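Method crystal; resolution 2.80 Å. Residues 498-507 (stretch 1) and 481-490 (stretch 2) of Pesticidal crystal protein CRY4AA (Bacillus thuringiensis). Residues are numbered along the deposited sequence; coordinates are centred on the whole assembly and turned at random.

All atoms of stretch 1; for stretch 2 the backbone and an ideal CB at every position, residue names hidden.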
ATOM      1  N   ASP A 498       3.631   7.276  -3.440  1.00 24.50           N
ATOM      2  CA  ASP A 498       3.965   8.455  -4.232  1.00 26.35           C
ATOM      3  C   ASP A 498       5.391   8.493  -4.774  1.00 25.90           C
ATOM      4  O   ASP A 498       6.231   7.657  -4.413  1.00 25.45           O
ATOM      5  CB  ASP A 498       3.692   9.710  -3.408  1.00 29.86           C
ATOM      6  CG  ASP A 498       2.275   9.743  -2.872  1.00 34.58           C
ATOM      7  OD1 ASP A 498       1.356   9.335  -3.615  1.00 35.58           O
ATOM      8  OD2 ASP A 498       2.075  10.177  -1.717  1.00 37.00           O
ATOM      9  N   LEU A 499       5.654   9.476  -5.636  1.00 23.84           N
ATOM     10  CA  LEU A 499       6.963   9.648  -6.262  1.00 23.79           C
ATOM     11  C   LEU A 499       7.502  11.068  -6.084  1.00 24.79           C
ATOM     12  O   LEU A 499       6.752  11.998  -5.793  1.00 26.63           O
ATOM     13  CB  LEU A 499       6.870   9.376  -7.763  1.00 23.57           C
ATOM     14  CG  LEU A 499       5.969   8.266  -8.294  1.00 23.82           C
ATOM     15  CD1 LEU A 499       5.755   8.480  -9.783  1.00 23.43           C
ATOM     16  CD2 LEU A 499       6.586   6.908  -8.020  1.00 25.10           C
ATOM     17  N   ILE A 500       8.808  11.225  -6.281  1.00 24.65           N
ATOM     18  CA  ILE A 500       9.462  12.529  -6.172  1.00 23.46           C
ATOM     19  C   ILE A 500       9.603  13.162  -7.549  1.00 24.04           C
ATOM     20  O   ILE A 500      10.052  12.506  -8.494  1.00 22.56           O
ATOM     21  CB  ILE A 500      10.902  12.424  -5.579  1.00 21.88           C
ATOM     22  CG1 ILE A 500      10.854  12.121  -4.081  1.00 19.36           C
ATOM     23  CG2 ILE A 500      11.663  13.724  -5.818  1.00 17.93           C
ATOM     24  CD1 ILE A 500      12.235  12.096  -3.439  1.00 17.59           C
ATOM     25  N   ASP A 501       9.214  14.433  -7.648  1.00 25.97           N
ATOM     26  CA  ASP A 501       9.326  15.207  -8.885  1.00 26.94           C
ATOM     27  C   ASP A 501      10.684  15.892  -8.728  1.00 27.03           C
ATOM     28  O   ASP A 501      10.776  17.039  -8.298  1.00 28.00           O
ATOM     29  CB  ASP A 501       8.208  16.255  -8.968  1.00 28.53           C
ATOM     30  CG  ASP A 501       7.991  16.783 -10.387  1.00 32.18           C
ATOM     31  OD1 ASP A 501       8.996  17.028 -11.099  1.00 33.00           O
ATOM     32  OD2 ASP A 501       6.812  16.963 -10.783  1.00 30.42           O
ATOM     33  N   PHE A 502      11.736  15.156  -9.063  1.00 27.14           N
ATOM     34  CA  PHE A 502      13.115  15.608  -8.931  1.00 27.42           C
ATOM     35  C   PHE A 502      13.487  16.828  -9.773  1.00 29.00           C
ATOM     36  O   PHE A 502      13.723  16.713 -10.976  1.00 31.23           O
ATOM     37  CB  PHE A 502      14.037  14.432  -9.264  1.00 25.29           C
ATOM     38  CG  PHE A 502      15.460  14.613  -8.824  1.00 25.47           C
ATOM     39  CD1 PHE A 502      15.770  15.358  -7.691  1.00 24.71           C
ATOM     40  CD2 PHE A 502      16.496  13.985  -9.516  1.00 25.85           C
ATOM     41  CE1 PHE A 502      17.094  15.473  -7.252  1.00 24.49           C
ATOM     42  CE2 PHE A 502      17.823  14.094  -9.083  1.00 24.82           C
ATOM     43  CZ  PHE A 502      18.119  14.840  -7.949  1.00 23.79           C
ATOM     44  N   LYS A 503      13.544  17.995  -9.135  1.00 29.17           N
ATOM     45  CA  LYS A 503      13.912  19.233  -9.826  1.00 30.32           C
ATOM     46  C   LYS A 503      15.332  19.708  -9.453  1.00 30.07           C
ATOM     47  O   LYS A 503      16.116  20.105 -10.321  1.00 29.60           O
ATOM     48  CB  LYS A 503      12.893  20.336  -9.501  1.00 31.53           C
ATOM     49  CG  LYS A 503      11.934  20.688 -10.633  1.00 32.01           C
ATOM     50  CD  LYS A 503      11.138  19.479 -11.094  1.00 35.55           C
ATOM     51  CE  LYS A 503      10.205  19.808 -12.259  1.00 36.70           C
ATOM     52  NZ  LYS A 503       9.022  20.628 -11.869  1.00 37.35           N
ATOM     53  N   ASP A 504      15.658  19.658  -8.165  1.00 28.54           N
ATOM     54  CA  ASP A 504      16.964  20.093  -7.689  1.00 29.39           C
ATOM     55  C   ASP A 504      17.742  19.012  -6.945  1.00 29.20           C
ATOM     56  O   ASP A 504      18.637  18.365  -7.497  1.00 29.02           O
ATOM     57  CB  ASP A 504      16.805  21.313  -6.774  1.00 31.03           C
ATOM     58  CG  ASP A 504      15.586  21.215  -5.861  1.00 33.43           C
ATOM     59  OD1 ASP A 504      15.205  20.086  -5.484  1.00 33.91           O
ATOM     60  OD2 ASP A 504      15.013  22.269  -5.508  1.00 33.29           O
ATOM     61  N   HIS A 505      17.394  18.822  -5.680  1.00 28.43           N
ATOM     62  CA  HIS A 505      18.061  17.843  -4.846  1.00 27.57           C
ATOM     63  C   HIS A 505      17.089  17.227  -3.843  1.00 27.15           C
ATOM     64  O   HIS A 505      15.985  17.730  -3.649  1.00 26.93           O
ATOM     65  CB  HIS A 505      19.175  18.532  -4.079  1.00 27.65           C
ATOM     66  CG  HIS A 505      18.694  19.672  -3.235  1.00 28.16           C
ATOM     67  ND1 HIS A 505      18.273  20.869  -3.772  1.00 28.86           N
ATOM     68  CD2 HIS A 505      18.535  19.787  -1.895  1.00 28.08           C
ATOM     69  CE1 HIS A 505      17.878  21.672  -2.801  1.00 27.60           C
ATOM     70  NE2 HIS A 505      18.026  21.040  -1.652  1.00 27.48           N
ATOM     71  N   PHE A 506      17.512  16.130  -3.221  1.00 26.29           N
ATOM     72  CA  PHE A 506      16.731  15.451  -2.189  1.00 25.10           C
ATOM     73  C   PHE A 506      17.653  14.418  -1.573  1.00 24.30           C
ATOM     74  O   PHE A 506      18.483  13.848  -2.272  1.00 24.03           O
ATOM     75  CB  PHE A 506      15.443  14.816  -2.763  1.00 24.45           C
ATOM     76  CG  PHE A 506      15.648  13.533  -3.536  1.00 23.94           C
ATOM     77  CD1 PHE A 506      15.780  12.315  -2.878  1.00 24.22           C
ATOM     78  CD2 PHE A 506      15.647  13.539  -4.931  1.00 23.34           C
ATOM     79  CE1 PHE A 506      15.901  11.120  -3.601  1.00 24.35           C
ATOM     80  CE2 PHE A 506      15.768  12.354  -5.664  1.00 21.62           C
ATOM     81  CZ  PHE A 506      15.894  11.146  -4.999  1.00 23.93           C
ATOM     82  N   LYS A 507      17.538  14.209  -0.262  1.00 23.68           N
ATOM     83  CA  LYS A 507      18.396  13.244   0.425  1.00 22.43           C
ATOM     84  C   LYS A 507      17.677  12.212   1.279  1.00 22.97           C
ATOM     85  O   LYS A 507      16.825  12.537   2.102  1.00 24.91           O
ATOM     86  CB  LYS A 507      19.417  13.971   1.294  1.00 21.19           C
ATOM     87  CG  LYS A 507      20.319  13.046   2.104  1.00 20.09           C
ATOM     88  CD  LYS A 507      19.876  12.951   3.553  1.00 17.00           C
ATOM     89  CE  LYS A 507      20.045  14.271   4.252  1.00 17.17           C
ATOM     90  NZ  LYS A 507      19.255  14.307   5.503  1.00 20.49           N
ATOM     91  N   UNK A 481      14.743  14.782   3.216  1.00 20.83           N
ATOM     92  CA  UNK A 481      15.051  16.138   2.777  1.00 21.52           C
ATOM     93  C   UNK A 481      14.647  16.342   1.316  1.00 22.44           C
ATOM     94  O   UNK A 481      15.030  15.569   0.431  1.00 22.07           O
ATOM     95  CB  UNK A 481      16.541  16.431   2.961  1.00 21.52           C
ATOM     96  N   UNK A 482      13.885  17.397   1.061  1.00 22.83           N
ATOM     97  CA  UNK A 482      13.410  17.670  -0.286  1.00 23.45           C
ATOM     98  C   UNK A 482      13.651  19.108  -0.726  1.00 24.15           C
ATOM     99  O   UNK A 482      13.182  20.050  -0.092  1.00 24.06           O
ATOM    100  CB  UNK A 482      11.916  17.351  -0.379  1.00 23.45           C
ATOM    101  N   UNK A 483      14.379  19.274  -1.824  1.00 25.29           N
ATOM    102  CA  UNK A 483      14.651  20.611  -2.326  1.00 28.20           C
ATOM    103  C   UNK A 483      13.390  21.426  -2.589  1.00 29.63           C
ATOM    104  O   UNK A 483      12.289  20.865  -2.718  1.00 29.41           O
ATOM    105  CB  UNK A 483      15.474  20.517  -3.612  1.00 28.20           C
ATOM    106  N   UNK A 484      13.544  22.747  -2.688  1.00 29.14           N
ATOM    107  CA  UNK A 484      12.398  23.622  -2.919  1.00 29.03           C
ATOM    108  C   UNK A 484      11.795  23.509  -4.311  1.00 27.01           C
ATOM    109  O   UNK A 484      10.593  23.649  -4.470  1.00 26.36           O
ATOM    110  CB  UNK A 484      12.811  25.074  -2.673  1.00 29.03           C
ATOM    111  N   UNK A 485      12.621  23.271  -5.320  1.00 25.83           N
ATOM    112  CA  UNK A 485      12.111  23.151  -6.681  1.00 25.57           C
ATOM    113  C   UNK A 485      11.374  21.825  -6.901  1.00 25.31           C
ATOM    114  O   UNK A 485      10.529  21.711  -7.793  1.00 24.49           O
ATOM    115  CB  UNK A 485      13.261  23.281  -7.682  1.00 25.57           C
ATOM    116  N   UNK A 486      11.697  20.830  -6.081  1.00 24.48           N
ATOM    117  CA  UNK A 486      11.090  19.509  -6.202  1.00 24.21           C
ATOM    118  C   UNK A 486       9.808  19.342  -5.399  1.00 21.99           C
ATOM    119  O   UNK A 486       9.487  20.172  -4.559  1.00 23.99           O
ATOM    120  CB  UNK A 486      12.097  18.444  -5.764  1.00 24.21           C
ATOM    121  N   UNK A 487       9.072  18.270  -5.661  0.50 18.99           N
ATOM    122  CA  UNK A 487       7.840  18.026  -4.930  0.50 16.69           C
ATOM    123  C   UNK A 487       7.427  16.565  -4.998  0.50 16.46           C
ATOM    124  O   UNK A 487       7.879  15.815  -5.858  0.50 16.64           O
ATOM    125  CB  UNK A 487       6.718  18.913  -5.475  0.50 16.69           C
ATOM    126  N   UNK A 488       6.578  16.154  -4.069  1.00 15.66           N
ATOM    127  CA  UNK A 488       6.103  14.779  -4.047  1.00 18.83           C
ATOM    128  C   UNK A 488       4.771  14.715  -4.790  1.00 19.74           C
ATOM    129  O   UNK A 488       3.823  15.397  -4.418  1.00 20.85           O
ATOM    130  CB  UNK A 488       5.960  14.266  -2.613  1.00 18.83           C
ATOM    131  N   UNK A 489       4.695  13.908  -5.841  1.00 19.87           N
ATOM    132  CA  UNK A 489       3.455  13.804  -6.583  1.00 20.77           C
ATOM    133  C   UNK A 489       2.793  12.473  -6.350  1.00 22.44           C
ATOM    134  O   UNK A 489       3.451  11.483  -6.053  1.00 23.81           O
ATOM    135  CB  UNK A 489       3.703  14.014  -8.078  1.00 20.77           C
ATOM    136  N   UNK A 490       1.474  12.477  -6.486  1.00 24.06           N
ATOM    137  CA  UNK A 490       0.633  11.303  -6.332  1.00 25.02           C
ATOM    138  C   UNK A 490       1.128  10.167  -7.231  1.00 25.79           C
ATOM    139  O   UNK A 490       1.449  10.387  -8.401  1.00 26.64           O
ATOM    140  CB  UNK A 490      -0.823  11.645  -6.653  1.00 25.02           C
TER

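Position 481 lies on a strand antiparallel to stretch 1, opposite Lys507, its CA-to-CB bond on the same sheet face as that lysine. The ideal CB is 4.0 Å from Lys507 O, with room beyond, so many small or polar residues would suit. It is Ser481, whose backbone does the pairing: Lys507 N donates to Ser481 O at 2.9 Å, and Ser481 N returns a weak bond to Lys507 O at 3.3 Å.

Position 482 turns to the other face, shared with Phe506 and Ile500, which calls for an apolar side chain. Leu482 fits: its CD1 is 4.2 Å from both Phe506 CB and Ile500 CG2, bridging the two strands of stretch 1.

Position 483 is the most restrictive. An ideal CB would fall 1.9 Å from Asp504 OD1 and 2.8 Å from His505 CE1, so any side chain would clash in this arrangement; glycine is indicated, although phi/psi of -56/162° would be open to other residues. Gly483 N donates to His505 O at 2.9 Å, and its CA packs over the imidazole face, 3.6 Å from the centroid of the His505 ring.

Position 484 points sideways and is little constrained; it is Thr484.

At 485 the ideal CB is already 3.0 Å from Asp504 OD2 and 3.5 Å from Lys503 CB, favouring a small residue. Ala485 adds just a methyl group, while its backbone N donates to Asp504 OD2 at 2.6 Å.

Position 486 has Asp504 OD1 3.5 Å from its ideal CB and Lys503 N at 3.7 Å: an acceptor and a donor together. A short hydroxyl can serve both; with the ideal CB already 3.2 Å from Asp501 O there is little room for a second branch, so serine suits best. Ser486 OG donates to Asp504 OD1 at 2.7 Å and accepts from Lys503 N at 2.6 Å, tying down the turn between the strands of stretch 1.

Position 487 shares a face with Asp501, whose carboxylate invites a long basic chain; the CB is 4.6 Å from Asp501 CB. Lys487 extends its NZ to Asp501 OD2, forming a 2.9 Å salt bridge, while Asp501 N donates to Lys487 O at 2.6 Å.

The CA-to-CB bond at 488 points to the same face of the sheet as that of Ile500, suiting a branched or other apolar residue. Val488 CG1 packs 3.6 Å from Asp498 CB.

Position 489 pairs with Leu499, so an apolar, strand-favouring residue is expected. Val489 CG2 is 4.3 Å from Leu499 CB; Val489 N donates to Leu499 O at 2.8 Å, and Leu499 N to Val489 O at 3.0 Å.

Position 490 points away and tolerates many polar residues; it is Gln490.

Stretch 2, residues 481-490: SLGTASKVVQ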
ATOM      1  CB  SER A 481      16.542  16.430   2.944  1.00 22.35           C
ATOM      2  OG  SER A 481      16.841  17.738   2.479  1.00 24.66           O
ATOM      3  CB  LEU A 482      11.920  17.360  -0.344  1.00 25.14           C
ATOM      4  CG  LEU A 482      11.181  17.582  -1.656  1.00 27.28           C
ATOM      5  CD1 LEU A 482      11.570  16.511  -2.667  1.00 26.05           C
ATOM      6  CD2 LEU A 482       9.680  17.556  -1.372  1.00 27.04           C
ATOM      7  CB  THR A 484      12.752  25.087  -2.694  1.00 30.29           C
ATOM      8  OG1 THR A 484      13.484  25.215  -1.476  1.00 32.63           O
ATOM      9  CG2 THR A 484      11.484  25.916  -2.594  1.00 32.42           C
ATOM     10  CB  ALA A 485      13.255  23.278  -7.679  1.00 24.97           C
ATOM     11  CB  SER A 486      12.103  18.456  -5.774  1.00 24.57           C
ATOM     12  OG  SER A 486      13.258  18.569  -6.575  1.00 26.94           O
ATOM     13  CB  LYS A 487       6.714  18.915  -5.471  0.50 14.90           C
ATOM     14  CG  LYS A 487       6.298  18.633  -6.904  0.50 13.32           C
ATOM     15  CD  LYS A 487       5.161  19.557  -7.325  0.50 13.01           C
ATOM     16  CE  LYS A 487       4.672  19.272  -8.739  0.50 10.83           C
ATOM     17  NZ  LYS A 487       5.746  19.462  -9.753  0.50 11.99           N
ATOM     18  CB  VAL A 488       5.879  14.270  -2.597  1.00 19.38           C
ATOM     19  CG1 VAL A 488       5.290  12.867  -2.627  1.00 22.32           C
ATOM     20  CG2 VAL A 488       7.191  14.284  -1.814  1.00 18.34           C
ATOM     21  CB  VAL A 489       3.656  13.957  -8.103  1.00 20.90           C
ATOM     22  CG1 VAL A 489       4.204  15.337  -8.419  1.00 19.04           C
ATOM     23  CG2 VAL A 489       4.557  12.846  -8.625  1.00 19.29           C
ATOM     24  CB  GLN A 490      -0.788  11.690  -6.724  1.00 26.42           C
ATOM     25  CG  GLN A 490      -1.682  10.549  -7.071  1.00 30.61           C
ATOM     26  CD  GLN A 490      -2.403  10.029  -5.870  1.00 34.42           C
ATOM     27  OE1 GLN A 490      -1.788   9.539  -4.923  1.00 36.12           O
ATOM     28  NE2 GLN A 490      -3.729  10.139  -5.889  1.00 38.99           N
TER
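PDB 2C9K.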